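Local coordinates for uncharacterized protein (Leishmania major, PDB 2B4W) that is of unknown function but is probably a beta-propeller protein related to beta-fructosidases, and may act on carbohydrates, at residues R127-M132 with V174-P179; R136-Q141 with N193-L198; G143-F148 with V162-I167. All coordinates share one frame; numbering follows the deposited sequence.

Contact 2 is the buried one, about 11 Å from the centre of the chain, whereas contacts 1 and 3 lie farther out and are partly buried. Contacts 2 and 3 work on the same four-stranded sheet: strand 136-139 is its first strand, and its neighbour 145-149 pairs in contact 3 with 159-164. Contact 1 joins the loop leading into that sheet to the helix that follows 159-164. The chemistry changes accordingly. Contact 3 rests on direct backbone hydrogen bonds within a sheet, contact 2 bridges two sheets through waters and an arginine, and contact 1 is apolar, with no hydrogen bond between its segments.

Contact 1: R127-M132 with V174-P179; sequences RGPGCM and VIAKAP
The CG-CD edge of the Pro129 ring meets Ile175 CG2 and Ala176 CB, whereas the one truly flat group, the Arg127 guanidinium, lies away from residues 174-179 and holds a carbonyl at its edge. Pro129 CD sits 3.3 Å from Ile175 CG2, tighter than ordinary van der Waals contact, and the two side chains cross obliquely. Pro129 CG reaches on to Ala176 CB at 4.2 Å; the short alanine side chain brings only its methyl to this exposed edge. The guanidinium belongs to the same bend of chain: Arg127 NH1 donates to Gly128 O at 3.1 Å, with an N-H...O angle of 166°. That oxygen lies only 9° out of the guanidinium plane, which ties the arginine to the peptide leading into Pro129.

These pieces connect two sheets. Residues 127-132 leave strand 121-127, the last of one four-stranded antiparallel sheet, and head for strand 136-139, the first of the next, as a linker would between blades of a beta-propeller, the fold suggested by the family's clan. Helix 172-176 belongs to the connection between strands 159-164 and 180-181 of that second sheet, and Ile175 makes most of the contact from the helix side, with Ile135 and Leu170 also against it.

Each end of the branched side chain has its own partner. Ile175 CD1 lies 3.7 Å from Gly128 CA, where glycine suits the chain because a side-chain carbon would collide with Pro129 CD. On its other branch, Ile175 CG2 also receives Met132, deposited as selenomethionine. Its CG is anti to the backbone N (chi1 -177°), and an equally anti chi2 carries SE onward to within 3.7 Å of Ile175 CG2, with Pro151 also touching the Met132 side chain.

Contact 2: R136-Q141 with N193-L198; sequences RVLQLQ and NQAYLL
Val137 O is gripped by two waters, and both lead on to Ala195. One donates to Val137 O at 2.8 Å and accepts from Ala195 N; the other donates to Val137 O and also to Ala195 O, the latter at 2.9 Å. Strands 136-139 and 194-198 belong to different sheets and run nearly parallel, 15° apart; with their axes 6.6 Å from each other, the waters span the distance between the backbones. Each is the first strand in sequence of its sheet, and their lying side by side is what would be expected if these sheets are neighbouring blades of a beta-propeller.

At one end the bridging becomes direct. Arg136 NE donates to Asn193 O at 3.1 Å; the oxygen lies at the edge of the guanidinium, in its plane, whereas the donor stands above the plane of the carbonyl. A further water accepts from both Arg136 NH2 and Asn193 ND2. The two side chains lie side by side with their planar groups turned 84° apart. Arginine suits this buried corner because it can serve several partners at once, including the ring of Tyr85 in a cation-pi contact. Asn193 OD1 is hydrogen-bonded to His208 ND1, and Asn193 with Gln194 forms a classic beta bulge opposite Ile206.

Between the strands sits Leu138. Its CG occupies the crowded position between backbone N and carbonyl carbon (chi1 71°). Its CD2 presses on the peptide joining Ala195 to Tyr196 and lies 3.4 Å from Ala195 CB. Alanine fits because the leucine branch comes so close, and Val203 touches both side chains. Farther along, Leu197 spreads its two methyls over the backbone of Gln141: CD1 lies 3.6 Å from Gln141 N, and CD2 3.8 Å from Gln141 CA.

Contact 3: G143-F148 with V162-I167; sequences GRLGVF and VILNSI
Leu145 and Leu164 exchange a pair of backbone hydrogen bonds, the shorter from Leu164 N to Leu145 O at 2.7 Å. Val147 and Val162 do the same, with Val162 N reaching Val147 O at 2.8 Å. Both are hydrogen-bonded pairs of an antiparallel hairpin, strands 145-149 and 159-164. Between them Gly146 and Ile163 form a non-hydrogen-bonded pair, and Ile163 CA approaches Leu145 O at 3.5 Å as a CA-H...O contact. Gly146 N turns the other way and probably bonds to Leu138 O, so the middle strand is held on both flanks.

Beyond the Leu145-Leu164 pair, one water donates to Gly143 O and to Asn165 O, each at 2.8 Å, bridging the two carbonyls; Gly143 O also accepts from Gln139 NE2. Gly143 has a positive phi of 101°, at which a side chain would jam against the preceding carbonyl. Arg144 NE is paired with Asp142, while Ile163 CG2 lies over one guanidinium face, toward the rim; Asn165 ND2 is taken by Glu169.

On the face carrying Leu145 and Val147, Leu145 CD2 meets Ile167 CD1 at 3.8 Å and Val147 CG2 meets Leu164 CD1 at the same distance. The backbone polar groups of the two pairs satisfy each other, which lets the apolar side chains of Leu145, Val147 and Leu164 pack there, with Ile167 joining from beyond the strand, while the charged Arg144 lies at the exposed end.

Contact 1: R127-M132 with V174-P179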
ATOM      1  N   ARG A 127       1.738 -11.859 -13.283  1.00 34.78           N
ATOM      2  CA  ARG A 127       1.327 -12.180 -11.934  1.00 35.16           C
ATOM      3  C   ARG A 127       2.436 -12.846 -11.133  1.00 28.58           C
ATOM      4  O   ARG A 127       3.437 -13.307 -11.662  1.00 35.60           O
ATOM      5  CB  ARG A 127       0.109 -13.121 -11.950  1.00 33.70           C
ATOM      6  CG  ARG A 127       0.446 -14.436 -12.669  1.00 32.69           C
ATOM      7  CD  ARG A 127       0.038 -15.582 -11.763  1.00 44.30           C
ATOM      8  NE  ARG A 127      -0.015 -16.872 -12.417  1.00 41.94           N
ATOM      9  CZ  ARG A 127       0.777 -17.917 -12.257  1.00 50.92           C
ATOM     10  NH1 ARG A 127       1.806 -17.942 -11.417  1.00 39.94           N
ATOM     11  NH2 ARG A 127       0.527 -19.009 -12.982  1.00 74.32           N
ATOM     12  N   GLY A 128       2.231 -12.894  -9.816  1.00 30.29           N
ATOM     13  CA  GLY A 128       3.189 -13.532  -8.930  1.00 34.28           C
ATOM     14  C   GLY A 128       2.915 -15.021  -8.783  1.00 33.40           C
ATOM     15  O   GLY A 128       2.036 -15.565  -9.446  1.00 31.10           O
ATOM     16  N   PRO A 129       3.693 -15.658  -7.918  1.00 33.08           N
ATOM     17  CA  PRO A 129       3.542 -17.074  -7.608  1.00 31.98           C
ATOM     18  C   PRO A 129       2.270 -17.403  -6.844  1.00 37.73           C
ATOM     19  O   PRO A 129       1.689 -16.603  -6.127  1.00 30.89           O
ATOM     20  CB  PRO A 129       4.735 -17.379  -6.699  1.00 41.80           C
ATOM     21  CG  PRO A 129       5.174 -16.061  -6.168  1.00 39.09           C
ATOM     22  CD  PRO A 129       4.816 -15.031  -7.205  1.00 34.89           C
ATOM     23  N   GLY A 130       1.806 -18.644  -6.994  1.00 37.95           N
ATOM     24  CA  GLY A 130       0.599 -19.054  -6.293  1.00 30.54           C
ATOM     25  C   GLY A 130       0.746 -18.876  -4.801  1.00 26.03           C
ATOM     26  O   GLY A 130       1.849 -19.003  -4.272  1.00 34.59           O
ATOM     27  N   CYS A 131      -0.372 -18.566  -4.157  1.00 22.05           N
ATOM     28  CA  CYS A 131      -0.428 -18.301  -2.734  1.00 28.93           C
ATOM     29  C   CYS A 131       0.646 -17.325  -2.250  1.00 42.98           C
ATOM     30  O   CYS A 131       1.334 -17.535  -1.249  1.00 41.38           O
ATOM     31  CB  CYS A 131      -0.344 -19.628  -1.964  1.00 34.81           C
ATOM     32  SG  CYS A 131      -1.782 -20.689  -2.232  1.00 49.65           S
HETATM   33  N   MSE A 132       0.772 -16.197  -2.946  1.00 37.34           N
HETATM   34  CA  MSE A 132       1.616 -15.096  -2.511  1.00 27.06           C
HETATM   35  C   MSE A 132       0.880 -13.776  -2.771  1.00 40.07           C
HETATM   36  O   MSE A 132       0.251 -13.568  -3.813  1.00 26.85           O
HETATM   37  CB  MSE A 132       2.979 -15.067  -3.211  1.00 25.23           C
HETATM   38  CG  MSE A 132       3.870 -13.963  -2.704  1.00 16.81           C
HETATM   39 SE   MSE A 132       5.572 -13.618  -3.426  1.00 18.40          SE
HETATM   40  CE  MSE A 132       6.352 -15.214  -2.677  1.00 33.75           C
ATOM     41  N   VAL A 174      10.783 -15.314 -10.945  1.00 36.08           N
ATOM     42  CA  VAL A 174      11.784 -14.387 -10.402  1.00 27.18           C
ATOM     43  C   VAL A 174      11.303 -13.761  -9.101  1.00 24.85           C
ATOM     44  O   VAL A 174      12.049 -13.491  -8.158  1.00 34.90           O
ATOM     45  CB  VAL A 174      12.159 -13.297 -11.423  1.00 34.88           C
ATOM     46  CG1 VAL A 174      12.645 -13.929 -12.724  1.00 54.73           C
ATOM     47  CG2 VAL A 174      11.001 -12.361 -11.713  1.00 40.10           C
ATOM     48  N   ILE A 175      10.001 -13.530  -9.019  1.00 24.28           N
ATOM     49  CA  ILE A 175       9.399 -12.992  -7.807  1.00 27.25           C
ATOM     50  C   ILE A 175       9.724 -13.916  -6.646  1.00 26.33           C
ATOM     51  O   ILE A 175      10.353 -13.543  -5.664  1.00 31.25           O
ATOM     52  CB  ILE A 175       7.878 -12.825  -8.028  1.00 33.32           C
ATOM     53  CG1 ILE A 175       7.556 -11.657  -8.972  1.00 30.27           C
ATOM     54  CG2 ILE A 175       7.174 -12.725  -6.694  1.00 33.94           C
ATOM     55  CD1 ILE A 175       6.113 -11.352  -9.217  1.00 23.96           C
ATOM     56  N   ALA A 176       9.300 -15.163  -6.785  1.00 34.73           N
ATOM     57  CA  ALA A 176       9.523 -16.223  -5.822  1.00 44.14           C
ATOM     58  C   ALA A 176      10.968 -16.370  -5.376  1.00 45.92           C
ATOM     59  O   ALA A 176      11.256 -16.647  -4.210  1.00 55.61           O
ATOM     60  CB  ALA A 176       9.055 -17.538  -6.452  1.00 58.95           C
ATOM     61  N   LYS A 177      11.910 -16.207  -6.300  1.00 38.52           N
ATOM     62  CA  LYS A 177      13.307 -16.434  -5.942  1.00 45.15           C
ATOM     63  C   LYS A 177      13.969 -15.190  -5.373  1.00 50.56           C
ATOM     64  O   LYS A 177      15.174 -15.189  -5.084  1.00 45.02           O
ATOM     65  N   ALA A 178      13.191 -14.117  -5.217  1.00 48.52           N
ATOM     66  CA  ALA A 178      13.801 -12.901  -4.667  1.00 41.68           C
ATOM     67  C   ALA A 178      14.406 -13.201  -3.297  1.00 30.17           C
ATOM     68  O   ALA A 178      13.712 -13.795  -2.465  1.00 38.97           O
ATOM     69  CB  ALA A 178      12.798 -11.768  -4.602  1.00 25.66           C
ATOM     70  N   PRO A 179      15.666 -12.854  -3.063  1.00 27.34           N
ATOM     71  CA  PRO A 179      16.259 -13.151  -1.757  1.00 27.95           C
ATOM     72  C   PRO A 179      15.606 -12.235  -0.721  1.00 41.46           C
ATOM     73  O   PRO A 179      15.172 -11.147  -1.089  1.00 31.59           O
ATOM     74  CB  PRO A 179      17.735 -12.800  -1.882  1.00 30.73           C
ATOM     75  CG  PRO A 179      17.968 -12.630  -3.340  1.00 36.50           C
ATOM     76  CD  PRO A 179      16.650 -12.166  -3.916  1.00 32.69           C
TER

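Contact 2: R136-Q141 with N193-L198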
ATOM      1  N   ARG A 136       5.157  -5.800  -4.538  1.00 19.62           N
ATOM      2  CA  ARG A 136       5.235  -4.392  -4.879  1.00 19.24           C
ATOM      3  C   ARG A 136       6.465  -4.041  -5.709  1.00 22.03           C
ATOM      4  O   ARG A 136       7.531  -4.650  -5.648  1.00 27.69           O
ATOM      5  CB  ARG A 136       5.304  -3.483  -3.645  1.00 17.19           C
ATOM      6  CG  ARG A 136       4.121  -3.505  -2.710  1.00 21.11           C
ATOM      7  CD  ARG A 136       2.822  -3.323  -3.476  1.00 21.83           C
ATOM      8  NE  ARG A 136       1.634  -3.298  -2.630  1.00 20.68           N
ATOM      9  CZ  ARG A 136       0.823  -4.312  -2.373  1.00 22.11           C
ATOM     10  NH1 ARG A 136       1.004  -5.529  -2.872  1.00 20.43           N
ATOM     11  NH2 ARG A 136      -0.224  -4.132  -1.586  1.00 23.99           N
ATOM     12  N   VAL A 137       6.292  -2.973  -6.506  1.00 18.76           N
ATOM     13  CA  VAL A 137       7.401  -2.540  -7.347  1.00 12.40           C
ATOM     14  C   VAL A 137       7.562  -1.029  -7.305  1.00 15.69           C
ATOM     15  O   VAL A 137       6.647  -0.341  -6.859  1.00 19.87           O
ATOM     16  CB  VAL A 137       7.190  -2.923  -8.825  1.00 24.46           C
ATOM     17  CG1 VAL A 137       6.886  -4.409  -8.956  1.00 20.09           C
ATOM     18  CG2 VAL A 137       6.058  -2.117  -9.470  1.00 26.66           C
ATOM     19  N   LEU A 138       8.704  -0.625  -7.832  1.00 17.04           N
ATOM     20  CA  LEU A 138       9.013   0.743  -8.174  1.00 18.62           C
ATOM     21  C   LEU A 138      10.158   0.825  -9.194  1.00 22.75           C
ATOM     22  O   LEU A 138      10.938  -0.082  -9.410  1.00 22.07           O
ATOM     23  CB  LEU A 138       9.386   1.609  -6.983  1.00 20.51           C
ATOM     24  CG  LEU A 138      10.646   1.554  -6.146  1.00 30.48           C
ATOM     25  CD1 LEU A 138      11.969   1.980  -6.721  1.00 51.41           C
ATOM     26  CD2 LEU A 138      10.434   2.564  -4.988  1.00 53.32           C
ATOM     27  N   GLN A 139      10.246   2.028  -9.757  1.00 14.47           N
ATOM     28  CA  GLN A 139      11.363   2.389 -10.619  1.00 18.87           C
ATOM     29  C   GLN A 139      12.512   2.984  -9.809  1.00 28.48           C
ATOM     30  O   GLN A 139      12.258   3.938  -9.054  1.00 26.85           O
ATOM     31  CB  GLN A 139      10.877   3.414 -11.651  1.00 24.35           C
ATOM     32  CG  GLN A 139      11.989   3.767 -12.657  1.00 29.06           C
ATOM     33  CD  GLN A 139      11.334   3.847 -14.028  1.00 33.45           C
ATOM     34  OE1 GLN A 139      10.237   4.395 -14.091  1.00 23.33           O
ATOM     35  NE2 GLN A 139      11.989   3.309 -15.044  1.00 43.79           N
ATOM     36  N   LEU A 140      13.705   2.430  -9.935  1.00 29.16           N
ATOM     37  CA  LEU A 140      14.897   2.804  -9.192  1.00 23.83           C
ATOM     38  C   LEU A 140      15.605   4.001  -9.815  1.00 17.36           C
ATOM     39  O   LEU A 140      15.253   4.440 -10.906  1.00 21.51           O
ATOM     40  CB  LEU A 140      15.902   1.637  -9.093  1.00 25.16           C
ATOM     41  CG  LEU A 140      15.399   0.413  -8.318  1.00 38.73           C
ATOM     42  CD1 LEU A 140      16.266  -0.820  -8.556  1.00 39.25           C
ATOM     43  CD2 LEU A 140      15.334   0.715  -6.827  1.00 52.96           C
ATOM     44  N   GLN A 141      16.603   4.519  -9.095  1.00 18.94           N
ATOM     45  CA  GLN A 141      17.291   5.721  -9.586  1.00 26.48           C
ATOM     46  C   GLN A 141      17.780   5.632 -11.016  1.00 26.03           C
ATOM     47  O   GLN A 141      17.658   6.516 -11.870  1.00 21.26           O
ATOM     48  CB  GLN A 141      18.466   5.986  -8.626  1.00 24.72           C
ATOM     49  CG  GLN A 141      19.021   7.393  -8.758  1.00 37.47           C
ATOM     50  CD  GLN A 141      20.208   7.697  -7.861  1.00 38.48           C
ATOM     51  OE1 GLN A 141      21.207   6.976  -7.855  1.00 35.86           O
ATOM     52  NE2 GLN A 141      20.089   8.793  -7.108  1.00 26.34           N
ATOM     53  N   ASN A 193       3.718  -1.883   1.212  1.00 24.56           N
ATOM     54  CA  ASN A 193       2.450  -1.499   0.606  1.00 17.82           C
ATOM     55  C   ASN A 193       2.695  -0.446  -0.470  1.00 10.77           C
ATOM     56  O   ASN A 193       2.040  -0.434  -1.498  1.00 18.85           O
ATOM     57  CB  ASN A 193       1.488  -0.985   1.669  1.00 16.99           C
ATOM     58  CG  ASN A 193       0.919  -2.124   2.511  1.00 28.96           C
ATOM     59  OD1 ASN A 193       1.451  -2.439   3.567  1.00 21.27           O
ATOM     60  ND2 ASN A 193      -0.150  -2.708   1.980  1.00 20.89           N
ATOM     61  N   GLN A 194       3.643   0.456  -0.219  1.00 15.41           N
ATOM     62  CA  GLN A 194       4.038   1.445  -1.213  1.00 15.96           C
ATOM     63  C   GLN A 194       5.527   1.750  -1.012  1.00 17.37           C
ATOM     64  O   GLN A 194       5.931   2.099   0.112  1.00 18.81           O
ATOM     65  CB  GLN A 194       3.169   2.697  -1.131  1.00 11.59           C
ATOM     66  CG  GLN A 194       3.312   3.678  -2.298  1.00 11.50           C
ATOM     67  CD  GLN A 194       2.645   3.115  -3.536  1.00 15.81           C
ATOM     68  OE1 GLN A 194       1.672   2.371  -3.428  1.00 17.22           O
ATOM     69  NE2 GLN A 194       3.153   3.438  -4.715  1.00 19.46           N
ATOM     70  N   ALA A 195       6.271   1.593  -2.104  1.00 17.97           N
ATOM     71  CA  ALA A 195       7.674   1.964  -2.219  1.00 17.79           C
ATOM     72  C   ALA A 195       7.881   3.262  -3.000  1.00 19.95           C
ATOM     73  O   ALA A 195       7.236   3.598  -3.987  1.00 21.67           O
ATOM     74  CB  ALA A 195       8.509   0.850  -2.837  1.00 24.62           C
ATOM     75  N   TYR A 196       8.847   4.038  -2.518  1.00 23.60           N
ATOM     76  CA  TYR A 196       9.213   5.351  -3.011  1.00 19.97           C
ATOM     77  C   TYR A 196      10.703   5.427  -3.321  1.00 23.56           C
ATOM     78  O   TYR A 196      11.485   4.867  -2.553  1.00 20.43           O
ATOM     79  CB  TYR A 196       8.905   6.441  -1.971  1.00 15.06           C
ATOM     80  CG  TYR A 196       7.417   6.494  -1.646  1.00 13.74           C
ATOM     81  CD1 TYR A 196       6.837   5.630  -0.745  1.00 18.14           C
ATOM     82  CD2 TYR A 196       6.609   7.427  -2.295  1.00 17.40           C
ATOM     83  CE1 TYR A 196       5.484   5.678  -0.452  1.00 20.02           C
ATOM     84  CE2 TYR A 196       5.263   7.480  -2.018  1.00 13.92           C
ATOM     85  CZ  TYR A 196       4.709   6.608  -1.099  1.00 10.30           C
ATOM     86  OH  TYR A 196       3.352   6.668  -0.842  1.00 15.13           O
ATOM     87  N   LEU A 197      11.040   6.126  -4.400  1.00 16.19           N
ATOM     88  CA  LEU A 197      12.434   6.423  -4.685  1.00 21.40           C
ATOM     89  C   LEU A 197      12.828   7.735  -4.013  1.00 22.68           C
ATOM     90  O   LEU A 197      12.161   8.755  -4.168  1.00 21.09           O
ATOM     91  CB  LEU A 197      12.713   6.544  -6.181  1.00 15.59           C
ATOM     92  CG  LEU A 197      14.104   7.066  -6.585  1.00 18.77           C
ATOM     93  CD1 LEU A 197      15.154   6.042  -6.188  1.00 27.15           C
ATOM     94  CD2 LEU A 197      14.178   7.369  -8.076  1.00 20.79           C
ATOM     95  N   LEU A 198      13.923   7.674  -3.277  1.00 20.18           N
ATOM     96  CA  LEU A 198      14.475   8.814  -2.575  1.00 18.13           C
ATOM     97  C   LEU A 198      15.659   9.411  -3.305  1.00 26.78           C
ATOM     98  O   LEU A 198      16.430   8.708  -3.950  1.00 23.72           O
ATOM     99  CB  LEU A 198      14.924   8.371  -1.168  1.00 20.69           C
ATOM    100  CG  LEU A 198      13.840   7.696  -0.327  1.00 21.95           C
ATOM    101  CD1 LEU A 198      14.330   7.394   1.088  1.00 32.14           C
ATOM    102  CD2 LEU A 198      12.599   8.575  -0.282  1.00 13.85           C
TER
HETATM  103  O   HOH W   1      -1.463  -1.543  -0.464  1.00 20.89           O
HETATM  104  O   HOH W   2       5.346   0.031  -4.448  1.00 19.27           O
HETATM  105  O   HOH W   3       6.177   2.633  -6.483  1.00 30.84           O

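Contact 3: G143-F148 with V162-I167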
ATOM      1  N   GLY A 143      16.729   3.654 -13.220  1.00 24.38           N
ATOM      2  CA  GLY A 143      15.615   3.345 -14.083  1.00 23.64           C
ATOM      3  C   GLY A 143      15.189   1.905 -14.112  1.00 24.51           C
ATOM      4  O   GLY A 143      14.157   1.559 -14.706  1.00 19.84           O
ATOM      5  N   ARG A 144      15.954   1.016 -13.483  1.00 20.87           N
ATOM      6  CA  ARG A 144      15.530  -0.391 -13.484  1.00 18.74           C
ATOM      7  C   ARG A 144      14.441  -0.587 -12.434  1.00 30.19           C
ATOM      8  O   ARG A 144      14.047   0.383 -11.757  1.00 22.24           O
ATOM      9  CB  ARG A 144      16.732  -1.312 -13.251  1.00 19.19           C
ATOM     10  CG  ARG A 144      17.750  -1.344 -14.381  1.00 15.11           C
ATOM     11  CD  ARG A 144      18.892  -2.305 -14.054  1.00 18.38           C
ATOM     12  NE  ARG A 144      19.822  -1.708 -13.089  1.00 24.89           N
ATOM     13  CZ  ARG A 144      20.662  -2.370 -12.308  1.00 27.19           C
ATOM     14  NH1 ARG A 144      20.737  -3.690 -12.337  1.00 30.73           N
ATOM     15  NH2 ARG A 144      21.460  -1.712 -11.465  1.00 30.72           N
ATOM     16  N   LEU A 145      13.963  -1.821 -12.305  1.00 23.40           N
ATOM     17  CA  LEU A 145      12.794  -2.130 -11.500  1.00 27.22           C
ATOM     18  C   LEU A 145      13.136  -2.817 -10.191  1.00 28.30           C
ATOM     19  O   LEU A 145      13.646  -3.933 -10.153  1.00 28.43           O
ATOM     20  CB  LEU A 145      11.839  -2.996 -12.329  1.00 25.38           C
ATOM     21  CG  LEU A 145      10.462  -3.268 -11.729  1.00 19.06           C
ATOM     22  CD1 LEU A 145       9.500  -2.116 -11.962  1.00 21.41           C
ATOM     23  CD2 LEU A 145       9.879  -4.552 -12.305  1.00 29.63           C
ATOM     24  N   GLY A 146      12.855  -2.138  -9.072  1.00 17.83           N
ATOM     25  CA  GLY A 146      12.940  -2.807  -7.791  1.00 12.16           C
ATOM     26  C   GLY A 146      11.678  -3.605  -7.524  1.00 17.06           C
ATOM     27  O   GLY A 146      10.555  -3.125  -7.735  1.00 23.48           O
ATOM     28  N   VAL A 147      11.845  -4.847  -7.065  1.00 25.55           N
ATOM     29  CA  VAL A 147      10.665  -5.651  -6.758  1.00 18.34           C
ATOM     30  C   VAL A 147      10.762  -6.251  -5.357  1.00 24.19           C
ATOM     31  O   VAL A 147      11.758  -6.853  -4.957  1.00 21.77           O
ATOM     32  CB  VAL A 147      10.416  -6.775  -7.785  1.00 22.26           C
ATOM     33  CG1 VAL A 147       9.034  -7.386  -7.551  1.00 34.18           C
ATOM     34  CG2 VAL A 147      10.539  -6.277  -9.221  1.00 27.20           C
ATOM     35  N   PHE A 148       9.669  -6.069  -4.619  1.00 22.56           N
ATOM     36  CA  PHE A 148       9.516  -6.664  -3.305  1.00 24.51           C
ATOM     37  C   PHE A 148       8.521  -7.829  -3.322  1.00 27.54           C
ATOM     38  O   PHE A 148       7.398  -7.699  -3.811  1.00 25.35           O
ATOM     39  CB  PHE A 148       8.991  -5.660  -2.285  1.00 25.46           C
ATOM     40  CG  PHE A 148       9.901  -4.472  -2.024  1.00 19.39           C
ATOM     41  CD1 PHE A 148       9.830  -3.311  -2.780  1.00 22.53           C
ATOM     42  CD2 PHE A 148      10.808  -4.557  -0.987  1.00 22.10           C
ATOM     43  CE1 PHE A 148      10.659  -2.229  -2.523  1.00 15.23           C
ATOM     44  CE2 PHE A 148      11.636  -3.480  -0.729  1.00 30.66           C
ATOM     45  CZ  PHE A 148      11.547  -2.318  -1.477  1.00 18.96           C
ATOM     46  N   VAL A 162      14.331  -8.057  -5.070  1.00 32.79           N
ATOM     47  CA  VAL A 162      15.220  -8.264  -6.203  1.00 33.50           C
ATOM     48  C   VAL A 162      15.108  -7.149  -7.231  1.00 19.54           C
ATOM     49  O   VAL A 162      14.060  -6.593  -7.578  1.00 16.87           O
ATOM     50  CB  VAL A 162      14.935  -9.620  -6.885  1.00 33.41           C
ATOM     51  CG1 VAL A 162      13.618  -9.557  -7.637  1.00 23.63           C
ATOM     52  CG2 VAL A 162      16.102  -9.990  -7.791  1.00 32.52           C
ATOM     53  N   ILE A 163      16.273  -6.776  -7.763  1.00 23.67           N
ATOM     54  CA  ILE A 163      16.262  -5.761  -8.806  1.00 26.28           C
ATOM     55  C   ILE A 163      16.123  -6.390 -10.183  1.00 28.88           C
ATOM     56  O   ILE A 163      16.982  -7.211 -10.523  1.00 43.99           O
ATOM     57  CB  ILE A 163      17.564  -4.940  -8.800  1.00 24.86           C
ATOM     58  CG1 ILE A 163      17.811  -4.167  -7.505  1.00 25.49           C
ATOM     59  CG2 ILE A 163      17.599  -4.032 -10.020  1.00 29.39           C
ATOM     60  CD1 ILE A 163      19.200  -3.594  -7.351  1.00 28.35           C
ATOM     61  N   LEU A 164      15.121  -6.029 -10.971  1.00 25.69           N
ATOM     62  CA  LEU A 164      15.034  -6.583 -12.329  1.00 28.27           C
ATOM     63  C   LEU A 164      15.347  -5.523 -13.382  1.00 23.76           C
ATOM     64  O   LEU A 164      15.353  -4.339 -13.048  1.00 27.03           O
ATOM     65  CB  LEU A 164      13.655  -7.163 -12.589  1.00 27.86           C
ATOM     66  CG  LEU A 164      13.060  -8.228 -11.699  1.00 25.49           C
ATOM     67  CD1 LEU A 164      11.626  -8.525 -12.143  1.00 28.26           C
ATOM     68  CD2 LEU A 164      13.873  -9.506 -11.719  1.00 30.25           C
ATOM     69  N   ASN A 165      15.604  -5.930 -14.633  1.00 26.44           N
ATOM     70  CA  ASN A 165      15.906  -4.984 -15.690  1.00 25.32           C
ATOM     71  C   ASN A 165      14.705  -4.131 -16.085  1.00 30.06           C
ATOM     72  O   ASN A 165      14.895  -2.977 -16.496  1.00 25.43           O
ATOM     73  CB  ASN A 165      16.435  -5.651 -16.978  1.00 18.34           C
ATOM     74  CG  ASN A 165      17.787  -6.298 -16.747  1.00 19.39           C
ATOM     75  OD1 ASN A 165      18.710  -5.664 -16.229  1.00 26.72           O
ATOM     76  ND2 ASN A 165      17.897  -7.565 -17.109  1.00 30.76           N
ATOM     77  N   SER A 166      13.513  -4.693 -15.993  1.00 33.58           N
ATOM     78  CA  SER A 166      12.315  -4.005 -16.439  1.00 23.74           C
ATOM     79  C   SER A 166      11.057  -4.796 -16.136  1.00 24.50           C
ATOM     80  O   SER A 166      11.134  -5.948 -15.728  1.00 32.49           O
ATOM     81  CB  SER A 166      12.310  -3.782 -17.953  1.00 24.32           C
ATOM     82  OG  SER A 166      12.189  -5.042 -18.590  1.00 34.00           O
ATOM     83  N   ILE A 167       9.938  -4.111 -16.399  1.00 28.21           N
ATOM     84  CA  ILE A 167       8.639  -4.680 -16.062  1.00 31.39           C
ATOM     85  C   ILE A 167       8.325  -5.935 -16.870  1.00 33.85           C
ATOM     86  O   ILE A 167       7.552  -6.787 -16.436  1.00 39.25           O
ATOM     87  CB  ILE A 167       7.500  -3.661 -16.270  1.00 35.12           C
ATOM     88  CG1 ILE A 167       6.293  -3.902 -15.376  1.00 34.42           C
ATOM     89  CG2 ILE A 167       7.113  -3.643 -17.743  1.00 41.42           C
ATOM     90  CD1 ILE A 167       6.510  -3.944 -13.887  1.00 43.08           C
TER
HETATM   91  O   HOH W   4      13.475  -0.512 -16.472  1.00 36.03           O